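PDB 4Q6B: extracellular ligand-binding receptor from Desulfitobacterium hafniense, which probably serves as the substrate-binding component of an ABC transporter for amino acids, holding leucine in the cleft between its two domains. Local coordinates for residues Q35-Q40 with R46-V51; A64-F69 with I88-I93; S103-S108 with T283-A288; G157-F162 with V174-Y179. All coordinates share one frame; numbering follows the deposited sequence.

Contact 1 (Q35-Q40 with R46-V51)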
loop_
_atom_site.group_PDB
_atom_site.type_symbol
_atom_site.label_atom_id
_atom_site.label_comp_id
_atom_site.label_asym_id
_atom_site.label_seq_id
_atom_site.Cartn_x
_atom_site.Cartn_y
_atom_site.Cartn_z
ATOM N N GLN A 35 13.890 -0.437 -17.408
ATOM C CA GLN A 35 15.142 0.016 -18.038
ATOM C C GLN A 35 16.323 -0.713 -17.406
ATOM O O GLN A 35 17.273 -1.135 -18.088
ATOM C CB GLN A 35 15.399 1.528 -17.827
ATOM C CG GLN A 35 14.385 2.518 -18.398
ATOM C CD GLN A 35 14.451 2.702 -19.913
ATOM O OE1 GLN A 35 13.651 3.460 -20.484
ATOM N NE2 GLN A 35 15.400 2.018 -20.571
ATOM N N GLU A 36 16.237 -0.905 -16.094
ATOM C CA GLU A 36 17.312 -1.601 -15.378
ATOM C C GLU A 36 17.376 -3.073 -15.826
ATOM O O GLU A 36 18.455 -3.595 -16.065
ATOM C CB GLU A 36 17.077 -1.491 -13.852
ATOM C CG GLU A 36 18.057 -2.291 -12.997
ATOM C CD GLU A 36 19.512 -1.854 -13.156
ATOM O OE1 GLU A 36 20.404 -2.717 -12.986
ATOM O OE2 GLU A 36 19.773 -0.661 -13.441
ATOM N N ILE A 37 16.215 -3.704 -15.975
ATOM C CA ILE A 37 16.140 -5.132 -16.344
ATOM C C ILE A 37 16.719 -5.310 -17.749
ATOM O O ILE A 37 17.569 -6.176 -17.993
ATOM C CB ILE A 37 14.708 -5.640 -16.305
ATOM C CG1 ILE A 37 14.194 -5.738 -14.848
ATOM C CG2 ILE A 37 14.582 -6.998 -17.041
ATOM C CD1 ILE A 37 15.067 -6.622 -13.977
ATOM N N ASN A 38 16.269 -4.471 -18.684
ATOM C CA ASN A 38 16.869 -4.498 -20.039
ATOM C C ASN A 38 18.372 -4.167 -20.144
ATOM O O ASN A 38 19.126 -4.772 -20.950
ATOM C CB ASN A 38 16.005 -3.641 -20.972
ATOM C CG ASN A 38 14.607 -4.284 -21.205
ATOM O OD1 ASN A 38 14.462 -5.514 -21.101
ATOM N ND2 ASN A 38 13.582 -3.460 -21.473
ATOM N N GLU A 39 18.850 -3.241 -19.317
ATOM C CA GLU A 39 20.263 -2.918 -19.329
ATOM C C GLU A 39 21.082 -4.134 -18.873
ATOM O O GLU A 39 22.231 -4.335 -19.297
ATOM C CB GLU A 39 20.514 -1.691 -18.433
ATOM C CG GLU A 39 20.328 -0.343 -19.162
ATOM C CD GLU A 39 20.132 0.862 -18.216
ATOM O OE1 GLU A 39 20.365 0.737 -16.985
ATOM O OE2 GLU A 39 19.728 1.942 -18.714
ATOM N N GLN A 40 20.477 -4.961 -18.025
ATOM C CA GLN A 40 21.172 -6.130 -17.467
ATOM C C GLN A 40 20.971 -7.360 -18.343
ATOM O O GLN A 40 21.417 -8.451 -18.003
ATOM C CB GLN A 40 20.679 -6.432 -16.049
ATOM C CG GLN A 40 21.191 -5.427 -15.054
ATOM C CD GLN A 40 22.689 -5.242 -15.176
ATOM O OE1 GLN A 40 23.448 -6.216 -15.172
ATOM N NE2 GLN A 40 23.127 -3.989 -15.312
ATOM N N ARG A 46 15.317 -11.883 -23.611
ATOM C CA ARG A 46 14.260 -11.135 -24.301
ATOM C C ARG A 46 14.037 -9.747 -23.684
ATOM O O ARG A 46 14.077 -9.585 -22.457
ATOM C CB ARG A 46 12.930 -11.909 -24.241
ATOM C CG ARG A 46 12.897 -13.063 -25.176
ATOM C CD ARG A 46 12.444 -14.337 -24.512
ATOM N NE ARG A 46 11.081 -14.667 -24.918
ATOM C CZ ARG A 46 10.650 -15.899 -25.175
ATOM N NH1 ARG A 46 11.480 -16.940 -25.081
ATOM N NH2 ARG A 46 9.388 -16.090 -25.529
ATOM N N LYS A 47 13.797 -8.746 -24.532
ATOM C CA LYS A 47 13.401 -7.414 -24.014
ATOM C C LYS A 47 12.090 -7.446 -23.238
ATOM O O LYS A 47 11.088 -8.015 -23.712
ATOM C CB LYS A 47 13.275 -6.432 -25.188
ATOM C CG LYS A 47 12.990 -5.002 -24.733
ATOM C CD LYS A 47 12.605 -4.151 -25.911
ATOM C CE LYS A 47 12.531 -2.684 -25.543
ATOM N NZ LYS A 47 11.970 -1.910 -26.693
ATOM N N LEU A 48 12.087 -6.803 -22.062
ATOM C CA LEU A 48 10.905 -6.671 -21.214
ATOM C C LEU A 48 10.120 -5.407 -21.596
ATOM O O LEU A 48 10.720 -4.350 -21.778
ATOM C CB LEU A 48 11.334 -6.578 -19.744
ATOM C CG LEU A 48 10.200 -6.370 -18.731
ATOM C CD1 LEU A 48 9.119 -7.465 -18.815
ATOM C CD2 LEU A 48 10.855 -6.346 -17.348
ATOM N N SER A 49 8.810 -5.543 -21.781
ATOM C CA SER A 49 7.952 -4.391 -22.069
ATOM C C SER A 49 6.692 -4.401 -21.236
ATOM O O SER A 49 6.193 -5.453 -20.802
ATOM C CB SER A 49 7.569 -4.341 -23.548
ATOM O OG SER A 49 8.752 -4.154 -24.307
ATOM N N LEU A 50 6.133 -3.226 -21.002
ATOM C CA LEU A 50 4.912 -3.200 -20.228
ATOM C C LEU A 50 3.730 -2.979 -21.133
ATOM O O LEU A 50 3.834 -2.325 -22.185
ATOM C CB LEU A 50 4.940 -2.074 -19.178
ATOM C CG LEU A 50 6.109 -2.071 -18.221
ATOM C CD1 LEU A 50 5.983 -0.865 -17.240
ATOM C CD2 LEU A 50 6.110 -3.376 -17.439
ATOM N N VAL A 51 2.601 -3.561 -20.757
ATOM C CA VAL A 51 1.313 -3.250 -21.420
ATOM C C VAL A 51 0.464 -2.537 -20.388
ATOM O O VAL A 51 -0.067 -3.163 -19.494
ATOM C CB VAL A 51 0.579 -4.519 -21.920
ATOM C CG1 VAL A 51 -0.787 -4.179 -22.597
ATOM C CG2 VAL A 51 1.459 -5.313 -22.919
#
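Asn-38, near the C-terminal end of helix 26-39, reaches across to the backbone of Leu-48 on strand 47-54 and reads it almost as a neighbouring strand would. The two elements are the helix and second strand of a beta-alpha-beta unit that begins with strand 10-17, and their short segments run nearly antiparallel, at 165°, with axes 7.9 Å apart. The CB of Asn-38 points at the strand, and with CG lying beside the backbone N and opposite the carbonyl carbon (chi1 -68°) the amide is carried to the main chain of Leu-48. CG faces the N and O of that residue, and beyond it OD1 and ND2 diverge, one to each. OD1 accepts from Leu-48 N at 2.9 Å through a nearly straight bond that meets a lone pair in the carbonyl plane. ND2 donates to Leu-48 O at 3.0 Å, with the acceptor lying almost in the amide plane of Asn-38. Two bonds to one residue fix the flip of the amide and hold it flat. Without the amide, as with an alanine here, Leu-48 N and O would probably both lose these mates, and a gap would probably open between helix and strand. The opposite edge of strand 47-54 is already taken up by strand 10-17, through backbone bonds of Lys-47, Ser-49 and Val-51, so the asparagine serves the outer edge of the sheet. One residue earlier, Ile-37 adds an apolar touch and also packs on helix 284-301. Its CG2 rests 3.8 Å from CD2 of Leu-48.

Contact 2 (A64-F69 with I88-I93)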
loop_
_atom_site.group_PDB
_atom_site.type_symbol
_atom_site.label_atom_id
_atom_site.label_comp_id
_atom_site.label_asym_id
_atom_site.label_seq_id
_atom_site.Cartn_x
_atom_site.Cartn_y
_atom_site.Cartn_z
ATOM N N ALA A 64 -12.939 -5.470 -16.797
ATOM C CA ALA A 64 -12.737 -5.610 -18.253
ATOM C C ALA A 64 -11.254 -5.739 -18.597
ATOM O O ALA A 64 -10.871 -6.544 -19.465
ATOM C CB ALA A 64 -13.348 -4.420 -18.977
ATOM N N ILE A 65 -10.424 -4.934 -17.942
ATOM C CA ILE A 65 -8.977 -4.991 -18.112
ATOM C C ILE A 65 -8.467 -6.346 -17.652
ATOM O O ILE A 65 -7.612 -6.987 -18.344
ATOM C CB ILE A 65 -8.309 -3.828 -17.330
ATOM C CG1 ILE A 65 -8.559 -2.505 -18.089
ATOM C CG2 ILE A 65 -6.796 -4.053 -17.090
ATOM C CD1 ILE A 65 -8.186 -1.230 -17.311
ATOM N N ALA A 66 -9.000 -6.828 -16.519
ATOM C CA ALA A 66 -8.485 -8.097 -15.961
ATOM C C ALA A 66 -8.734 -9.235 -16.959
ATOM O O ALA A 66 -7.820 -10.054 -17.232
ATOM C CB ALA A 66 -9.158 -8.418 -14.565
ATOM N N GLN A 67 -9.956 -9.293 -17.501
ATOM C CA GLN A 67 -10.307 -10.303 -18.479
ATOM C C GLN A 67 -9.468 -10.142 -19.734
ATOM O O GLN A 67 -9.019 -11.119 -20.306
ATOM C CB GLN A 67 -11.811 -10.259 -18.824
ATOM C CG GLN A 67 -12.256 -11.196 -19.959
ATOM C CD GLN A 67 -11.764 -12.637 -19.810
ATOM O OE1 GLN A 67 -11.368 -13.072 -18.720
ATOM N NE2 GLN A 67 -11.764 -13.381 -20.924
ATOM N N ALA A 68 -9.248 -8.906 -20.165
ATOM C CA ALA A 68 -8.424 -8.706 -21.361
ATOM C C ALA A 68 -6.992 -9.181 -21.151
ATOM O O ALA A 68 -6.394 -9.778 -22.086
ATOM C CB ALA A 68 -8.441 -7.268 -21.786
ATOM N N PHE A 69 -6.416 -8.879 -19.998
ATOM C CA PHE A 69 -5.071 -9.436 -19.704
ATOM C C PHE A 69 -5.103 -10.948 -19.623
ATOM O O PHE A 69 -4.248 -11.652 -20.192
ATOM C CB PHE A 69 -4.507 -8.872 -18.394
ATOM C CG PHE A 69 -3.976 -7.477 -18.506
ATOM C CD1 PHE A 69 -3.417 -7.026 -19.689
ATOM C CD2 PHE A 69 -4.059 -6.608 -17.426
ATOM C CE1 PHE A 69 -2.844 -5.724 -19.773
ATOM C CE2 PHE A 69 -3.509 -5.302 -17.490
ATOM C CZ PHE A 69 -2.914 -4.845 -18.690
ATOM N N ILE A 88 -9.693 -7.033 -5.307
ATOM C CA ILE A 88 -10.306 -8.245 -4.763
ATOM C C ILE A 88 -11.176 -8.999 -5.810
ATOM O O ILE A 88 -10.944 -10.187 -6.075
ATOM C CB ILE A 88 -11.072 -7.923 -3.455
ATOM C CG1 ILE A 88 -10.054 -7.495 -2.372
ATOM C CG2 ILE A 88 -11.951 -9.086 -3.014
ATOM C CD1 ILE A 88 -10.797 -6.855 -1.172
ATOM N N PRO A 89 -12.125 -8.315 -6.452
ATOM C CA PRO A 89 -12.842 -9.110 -7.476
ATOM C C PRO A 89 -12.003 -9.397 -8.731
ATOM O O PRO A 89 -12.155 -10.493 -9.324
ATOM C CB PRO A 89 -14.058 -8.242 -7.828
ATOM C CG PRO A 89 -13.735 -6.893 -7.345
ATOM C CD PRO A 89 -12.769 -7.012 -6.182
ATOM N N ALA A 90 -11.139 -8.462 -9.141
ATOM C CA ALA A 90 -10.316 -8.727 -10.333
ATOM C C ALA A 90 -9.401 -9.944 -10.107
ATOM O O ALA A 90 -9.181 -10.723 -11.017
ATOM C CB ALA A 90 -9.445 -7.512 -10.707
ATOM N N ALA A 91 -8.894 -10.095 -8.883
ATOM C CA ALA A 91 -8.077 -11.264 -8.520
ATOM C C ALA A 91 -8.784 -12.585 -8.795
ATOM O O ALA A 91 -8.089 -13.612 -9.032
ATOM C CB ALA A 91 -7.725 -11.206 -7.023
ATOM N N SER A 92 -10.123 -12.616 -8.782
ATOM C CA SER A 92 -10.815 -13.887 -9.060
ATOM C C SER A 92 -10.578 -14.285 -10.520
ATOM O O SER A 92 -10.404 -15.462 -10.832
ATOM C CB SER A 92 -12.319 -13.767 -8.772
ATOM O OG SER A 92 -12.978 -15.023 -9.102
ATOM N N ILE A 93 -10.631 -13.302 -11.414
ATOM C CA ILE A 93 -10.385 -13.518 -12.830
ATOM C C ILE A 93 -8.935 -13.943 -13.046
ATOM O O ILE A 93 -8.655 -14.885 -13.788
ATOM C CB ILE A 93 -10.692 -12.228 -13.644
ATOM C CG1 ILE A 93 -12.197 -11.905 -13.572
ATOM C CG2 ILE A 93 -10.222 -12.375 -15.131
ATOM C CD1 ILE A 93 -12.545 -10.560 -14.235
#
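Ala-66 and Ala-90 meet in a small apolar helix-helix contact between helices 59-70 and 84-97, which pack side by side against one another. The short segments run nearly parallel, crossing at -21° with their axes 9.0 Å apart, a spacing that small side chains at the centre allow. The methyl groups of the two alanines come within 4.0 Å, CB of Ala-66 to CB of Ala-90, and the CA atoms of this pair lie 6.0 Å from each other. One turn further along the second helix, Ile-93 points its CB toward the first helix and divides its branches between two neighbours. The CD1 end goes to the alanine, 4.0 Å from CB of Ala-66. The CG2 branch lies anti to the backbone N of its own residue (chi1 -66° for CG1) and settles beside the backbone between Ala-66 and Gln-67.

Both helices belong to the N-terminal domain of a periplasmic binding protein, whose parallel sheet contains strands 47-54, 75-79 and 101-103; strand 75-79 lies between the two helices in the chain. On its inner side helix 59-70 is tied to this sheet through Ile-65 and Phe-69, which rest on strand 47-54, while Tyr-94 of helix 84-97 touches both Ala-66 and Phe-69. At the exposed side of the contact, the side chain of Gln-67 crosses that of Ile-93 at about a right angle. In this one of two modelled conformers OE1 of Gln-67 lies 3.8 Å from CG2 of Ile-93, so the touch is tentative.

Contact 3 (S103-S108 with T283-A288). With LEU (leucine), chain B.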
loop_
_atom_site.group_PDB
_atom_site.type_symbol
_atom_site.label_atom_id
_atom_site.label_comp_id
_atom_site.label_asym_id
_atom_site.label_seq_id
_atom_site.Cartn_x
_atom_site.Cartn_y
_atom_site.Cartn_z
ATOM N N SER A 103 -0.195 -6.842 -6.503
ATOM C CA SER A 103 -0.623 -5.486 -6.212
ATOM C C SER A 103 0.370 -4.709 -5.388
ATOM O O SER A 103 0.793 -5.120 -4.332
ATOM C CB SER A 103 -1.976 -5.426 -5.505
ATOM O OG SER A 103 -2.337 -4.079 -5.271
ATOM N N PRO A 104 0.723 -3.492 -5.978
ATOM C CA PRO A 104 1.622 -2.684 -5.157
ATOM C C PRO A 104 0.892 -1.646 -4.310
ATOM O O PRO A 104 1.536 -0.742 -3.816
ATOM C CB PRO A 104 2.509 -2.002 -6.190
ATOM C CG PRO A 104 1.571 -1.644 -7.268
ATOM C CD PRO A 104 0.561 -2.745 -7.328
ATOM N N ALA A 105 -0.431 -1.696 -4.244
ATOM C CA ALA A 105 -1.145 -0.765 -3.388
ATOM C C ALA A 105 -2.334 -1.250 -2.552
ATOM O O ALA A 105 -2.736 -0.567 -1.632
ATOM C CB ALA A 105 -1.526 0.470 -4.176
ATOM N N SER A 106 -2.901 -2.406 -2.878
ATOM C CA SER A 106 -4.140 -2.799 -2.228
ATOM C C SER A 106 -3.836 -3.440 -0.889
ATOM O O SER A 106 -3.263 -4.504 -0.843
ATOM C CB SER A 106 -4.930 -3.779 -3.108
ATOM O OG SER A 106 -5.342 -3.183 -4.319
ATOM N N THR A 107 -4.289 -2.796 0.184
ATOM C CA THR A 107 -3.915 -3.196 1.539
ATOM C C THR A 107 -5.002 -3.933 2.316
ATOM O O THR A 107 -4.734 -4.396 3.431
ATOM C CB THR A 107 -3.512 -1.963 2.378
ATOM O OG1 THR A 107 -4.600 -1.020 2.348
ATOM C CG2 THR A 107 -2.245 -1.321 1.814
ATOM N N SER A 108 -6.192 -4.117 1.755
ATOM C CA SER A 108 -7.229 -4.864 2.477
ATOM C C SER A 108 -6.809 -6.292 2.831
ATOM O O SER A 108 -6.386 -7.067 1.975
ATOM C CB SER A 108 -8.508 -4.955 1.660
ATOM O OG SER A 108 -9.485 -5.781 2.347
ATOM N N THR A 283 8.230 8.506 -4.918
ATOM C CA THR A 283 7.158 8.260 -3.951
ATOM C C THR A 283 7.180 6.790 -3.492
ATOM O O THR A 283 7.874 5.943 -4.076
ATOM C CB THR A 283 5.806 8.485 -4.619
ATOM O OG1 THR A 283 5.713 7.654 -5.798
ATOM C CG2 THR A 283 5.646 9.941 -5.051
ATOM N N SER A 284 6.407 6.484 -2.449
ATOM C CA SER A 284 6.246 5.088 -2.014
ATOM C C SER A 284 5.666 4.202 -3.142
ATOM O O SER A 284 5.996 3.019 -3.246
ATOM C CB SER A 284 5.342 5.053 -0.780
ATOM O OG SER A 284 4.024 5.469 -1.120
ATOM N N TYR A 285 4.788 4.765 -3.963
ATOM C CA TYR A 285 4.247 3.988 -5.097
ATOM C C TYR A 285 5.255 3.730 -6.222
ATOM O O TYR A 285 5.265 2.620 -6.812
ATOM C CB TYR A 285 2.989 4.687 -5.659
ATOM C CG TYR A 285 1.960 4.851 -4.566
ATOM C CD1 TYR A 285 1.306 3.756 -4.035
ATOM C CD2 TYR A 285 1.759 6.102 -3.982
ATOM C CE1 TYR A 285 0.379 3.914 -2.982
ATOM C CE2 TYR A 285 0.863 6.268 -2.946
ATOM C CZ TYR A 285 0.177 5.173 -2.449
ATOM O OH TYR A 285 -0.711 5.374 -1.403
ATOM N N ALA A 286 6.126 4.726 -6.488
ATOM C CA ALA A 286 7.226 4.511 -7.443
ATOM C C ALA A 286 8.086 3.359 -6.937
ATOM O O ALA A 286 8.518 2.500 -7.725
ATOM C CB ALA A 286 8.098 5.724 -7.543
ATOM N N ALA A 287 8.348 3.364 -5.627
ATOM C CA ALA A 287 9.180 2.302 -5.019
ATOM C C ALA A 287 8.527 0.909 -5.060
ATOM O O ALA A 287 9.184 -0.087 -5.379
ATOM C CB ALA A 287 9.560 2.696 -3.559
ATOM N N ALA A 288 7.245 0.837 -4.735
ATOM C CA ALA A 288 6.484 -0.422 -4.806
ATOM C C ALA A 288 6.382 -0.943 -6.248
ATOM O O ALA A 288 6.531 -2.145 -6.501
ATOM C CB ALA A 288 5.100 -0.216 -4.183
HETATM N N LEU B . -4.546 1.078 0.150
HETATM C CA LEU B . -5.686 1.520 -0.660
HETATM C C LEU B . -6.608 0.353 -0.974
HETATM O O LEU B . -7.665 0.526 -1.566
HETATM C CB LEU B . -5.175 2.154 -1.954
HETATM C CG LEU B . -4.469 3.429 -1.480
HETATM C CD1 LEU B . -3.109 3.553 -2.100
HETATM C CD2 LEU B . -5.286 4.698 -1.682
HETATM O OXT LEU B . -6.293 -0.780 -0.582
#
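A bound leucine takes part in this contact, lying with its side chain beside the place where Ala-105 and Tyr-285 come together. The 103-108 loop and the start of helix 284-301 here line the ligand cleft of a periplasmic binding protein. CE1 of Tyr-285 stands 4.1 Å from CB of Ala-105, and CD1 of the ligand comes obliquely to the same ring, 3.6 Å from CE1. The loop grips the polar end of the leucine: Ala-105 O and Thr-107 OG1 accept from its amino group, each at 3.0 Å from the ligand N, while Thr-107 N donates to OXT at 2.9 Å. Ser-84 OG and Asn-231 OD1 also bond to it. With OG1 of Thr-107 set between its backbone N and carbonyl carbon (chi1 56°), the hydroxyl is placed toward the amino group; it also bonds to Asp-126. The loop is shaped by Ser-103, whose OG accepts from the N of Ala-105 and of Ser-106, an ST turn and an ST motif. Away from the ligand, Ala-288 presses on Pro-104, CB to CB at 3.7 Å. The same methyl covers Pro-104 O, a buried carbonyl with no polar partner in the model, with Ala-288 CB 3.6 Å from that oxygen.

Contact 4 (G157-F162 with V174-Y179). With CA (calcium ion), chain E.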
loop_
_atom_site.group_PDB
_atom_site.type_symbol
_atom_site.label_atom_id
_atom_site.label_comp_id
_atom_site.label_asym_id
_atom_site.label_seq_id
_atom_site.Cartn_x
_atom_site.Cartn_y
_atom_site.Cartn_z
ATOM N N GLY A 157 -12.838 -2.805 9.040
ATOM C CA GLY A 157 -11.692 -3.697 9.038
ATOM C C GLY A 157 -10.453 -3.158 9.725
ATOM O O GLY A 157 -9.884 -3.828 10.615
ATOM N N LEU A 158 -10.009 -1.970 9.306
ATOM C CA LEU A 158 -8.804 -1.345 9.861
ATOM C C LEU A 158 -9.026 -0.887 11.306
ATOM O O LEU A 158 -8.100 -0.965 12.130
ATOM C CB LEU A 158 -8.341 -0.170 8.984
ATOM C CG LEU A 158 -7.177 0.688 9.487
ATOM C CD1 LEU A 158 -5.942 -0.134 9.705
ATOM C CD2 LEU A 158 -6.893 1.748 8.484
ATOM N N ALA A 159 -10.245 -0.415 11.602
ATOM C CA ALA A 159 -10.644 -0.014 12.953
ATOM C C ALA A 159 -10.587 -1.192 13.925
ATOM O O ALA A 159 -10.036 -1.040 15.030
ATOM C CB ALA A 159 -12.085 0.647 12.971
ATOM N N ASN A 160 -11.172 -2.339 13.530
ATOM C CA ASN A 160 -11.162 -3.512 14.401
ATOM C C ASN A 160 -9.748 -4.080 14.593
ATOM O O ASN A 160 -9.407 -4.480 15.707
ATOM C CB ASN A 160 -12.091 -4.609 13.892
ATOM C CG ASN A 160 -13.540 -4.217 13.986
ATOM O OD1 ASN A 160 -13.909 -3.331 14.755
ATOM N ND2 ASN A 160 -14.375 -4.873 13.198
ATOM N N ALA A 161 -8.970 -4.141 13.512
ATOM C CA ALA A 161 -7.531 -4.490 13.631
ATOM C C ALA A 161 -6.770 -3.580 14.603
ATOM O O ALA A 161 -6.047 -4.047 15.509
ATOM C CB ALA A 161 -6.842 -4.494 12.258
ATOM N N PHE A 162 -6.912 -2.272 14.434
ATOM C CA PHE A 162 -6.226 -1.362 15.334
ATOM C C PHE A 162 -6.699 -1.518 16.791
ATOM O O PHE A 162 -5.873 -1.559 17.726
ATOM C CB PHE A 162 -6.308 0.102 14.887
ATOM C CG PHE A 162 -5.532 1.019 15.790
ATOM C CD1 PHE A 162 -4.152 1.116 15.690
ATOM C CD2 PHE A 162 -6.176 1.730 16.804
ATOM C CE1 PHE A 162 -3.435 1.933 16.556
ATOM C CE2 PHE A 162 -5.477 2.547 17.701
ATOM C CZ PHE A 162 -4.093 2.653 17.568
ATOM N N VAL A 174 -11.529 4.620 24.009
ATOM C CA VAL A 174 -12.563 5.226 24.835
ATOM C C VAL A 174 -13.779 5.683 24.015
ATOM O O VAL A 174 -14.847 5.896 24.566
ATOM C CB VAL A 174 -12.011 6.401 25.685
ATOM C CG1 VAL A 174 -10.893 5.905 26.612
ATOM C CG2 VAL A 174 -11.538 7.554 24.781
ATOM N N ASP A 175 -13.620 5.829 22.698
ATOM C CA ASP A 175 -14.791 6.121 21.864
ATOM C C ASP A 175 -14.455 5.766 20.430
ATOM O O ASP A 175 -13.324 5.886 20.017
ATOM C CB ASP A 175 -15.184 7.604 21.957
ATOM C CG ASP A 175 -16.545 7.917 21.314
ATOM O OD1 ASP A 175 -17.436 7.014 21.217
ATOM O OD2 ASP A 175 -16.743 9.113 20.940
ATOM N N ARG A 176 -15.439 5.303 19.679
ATOM C CA ARG A 176 -15.275 5.170 18.237
ATOM C C ARG A 176 -16.478 5.871 17.619
ATOM O O ARG A 176 -17.589 5.929 18.227
ATOM C CB ARG A 176 -15.181 3.684 17.803
ATOM C CG ARG A 176 -16.502 2.964 17.830
ATOM C CD ARG A 176 -16.460 1.726 16.941
ATOM N NE ARG A 176 -15.298 0.887 17.216
ATOM C CZ ARG A 176 -14.888 -0.098 16.412
ATOM N NH1 ARG A 176 -13.819 -0.827 16.731
ATOM N NH2 ARG A 176 -15.540 -0.348 15.286
ATOM N N PHE A 177 -16.272 6.513 16.471
ATOM C CA PHE A 177 -17.355 7.273 15.812
ATOM C C PHE A 177 -17.128 7.318 14.306
ATOM O O PHE A 177 -15.992 7.131 13.836
ATOM C CB PHE A 177 -17.514 8.691 16.397
ATOM C CG PHE A 177 -16.406 9.671 15.998
ATOM C CD1 PHE A 177 -15.078 9.481 16.401
ATOM C CD2 PHE A 177 -16.694 10.796 15.206
ATOM C CE1 PHE A 177 -14.064 10.410 16.053
ATOM C CE2 PHE A 177 -15.678 11.723 14.858
ATOM C CZ PHE A 177 -14.362 11.513 15.264
ATOM N N ASN A 178 -18.203 7.526 13.544
ATOM C CA ASN A 178 -18.083 7.513 12.083
ATOM C C ASN A 178 -18.727 8.694 11.367
ATOM O O ASN A 178 -18.701 8.792 10.119
ATOM C CB ASN A 178 -18.623 6.212 11.541
ATOM C CG ASN A 178 -20.108 6.029 11.832
ATOM O OD1 ASN A 178 -20.485 5.234 12.687
ATOM N ND2 ASN A 178 -20.946 6.751 11.117
ATOM N N TYR A 179 -19.328 9.589 12.148
ATOM C CA TYR A 179 -19.994 10.755 11.576
ATOM C C TYR A 179 -20.057 11.882 12.587
ATOM O O TYR A 179 -20.313 11.627 13.767
ATOM C CB TYR A 179 -21.418 10.411 11.143
ATOM C CG TYR A 179 -22.148 11.560 10.459
ATOM C CD1 TYR A 179 -21.823 11.926 9.169
ATOM C CD2 TYR A 179 -23.167 12.288 11.104
ATOM C CE1 TYR A 179 -22.457 12.963 8.522
ATOM C CE2 TYR A 179 -23.810 13.332 10.456
ATOM C CZ TYR A 179 -23.448 13.672 9.180
ATOM O OH TYR A 179 -24.079 14.688 8.517
HETATM CA CA CA E . -19.282 6.320 19.789
HETATM O O HOH W 1 -19.304 8.685 19.600
HETATM O O HOH W 2 -18.199 4.371 20.751
HETATM O O HOH W 3 -21.227 6.813 17.854
HETATM O O HOH W 4 -20.364 4.604 18.803
HETATM O O HOH W 5 -20.291 6.495 21.681
#
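Arg-176 extends from strand 172-177 to helix 153-168, where the side-chain oxygen of Asn-160 meets its guanidinium. These elements close a beta-alpha-beta unit with strand 144-149, in the second domain of the binding protein. The OD1 of Asn-160 lies near the guanidinium plane and accepts from NH1 of Arg-176 at 3.2 Å, nearly in line with its own C=O bond. A weak second bond comes from NH2 of Arg-176 to the same oxygen, and the amide and guanidinium planes are 29° apart. The stronger partner of NH1 is Glu-163, through a salt bridge, and Tyr-149 adds a cation-pi contact. A bend at chi3 (50°) turns the chain toward the helix. Methionine in its place would probably leave Glu-163 without this charge partner and Asn-160 OD1 without these donors.

The backbone of the same residue serves a calcium ion: Arg-176 O binds it at 2.3 Å, beside Asp-175 OD1 at 2.4 Å, with five waters completing the modelled shell. Water 2 also accepts from Arg-176 N. Asp-175 OD2 is held by water 1, Lys-192 and Trp-193. The guanidinium charge is thus probably balanced by Glu-163, and that of the calcium partly by Asp-175.

Overall arrangement
Contact 3 is wholly buried at the leucine cleft, whereas contact 1 lies at the surface and contacts 2 and 4 are partly buried. Contacts 1 and 4 each tie the helix of a beta-alpha-beta unit to its following strand, one in each domain, but the first relies on a neutral amide and the second on a charged guanidinium, on a residue whose backbone oxygen binds calcium. Contact 2 is apolar and joins two helices; contact 3 is also apolar between its segments, while polar loop groups bind the ligand. Contacts 1 and 2 meet where Val-51 packs on Phe-69, and Ile-88 of contact 2 touches Ser-108 of contact 3. Contact 4 is nested within the span closed by contact 3.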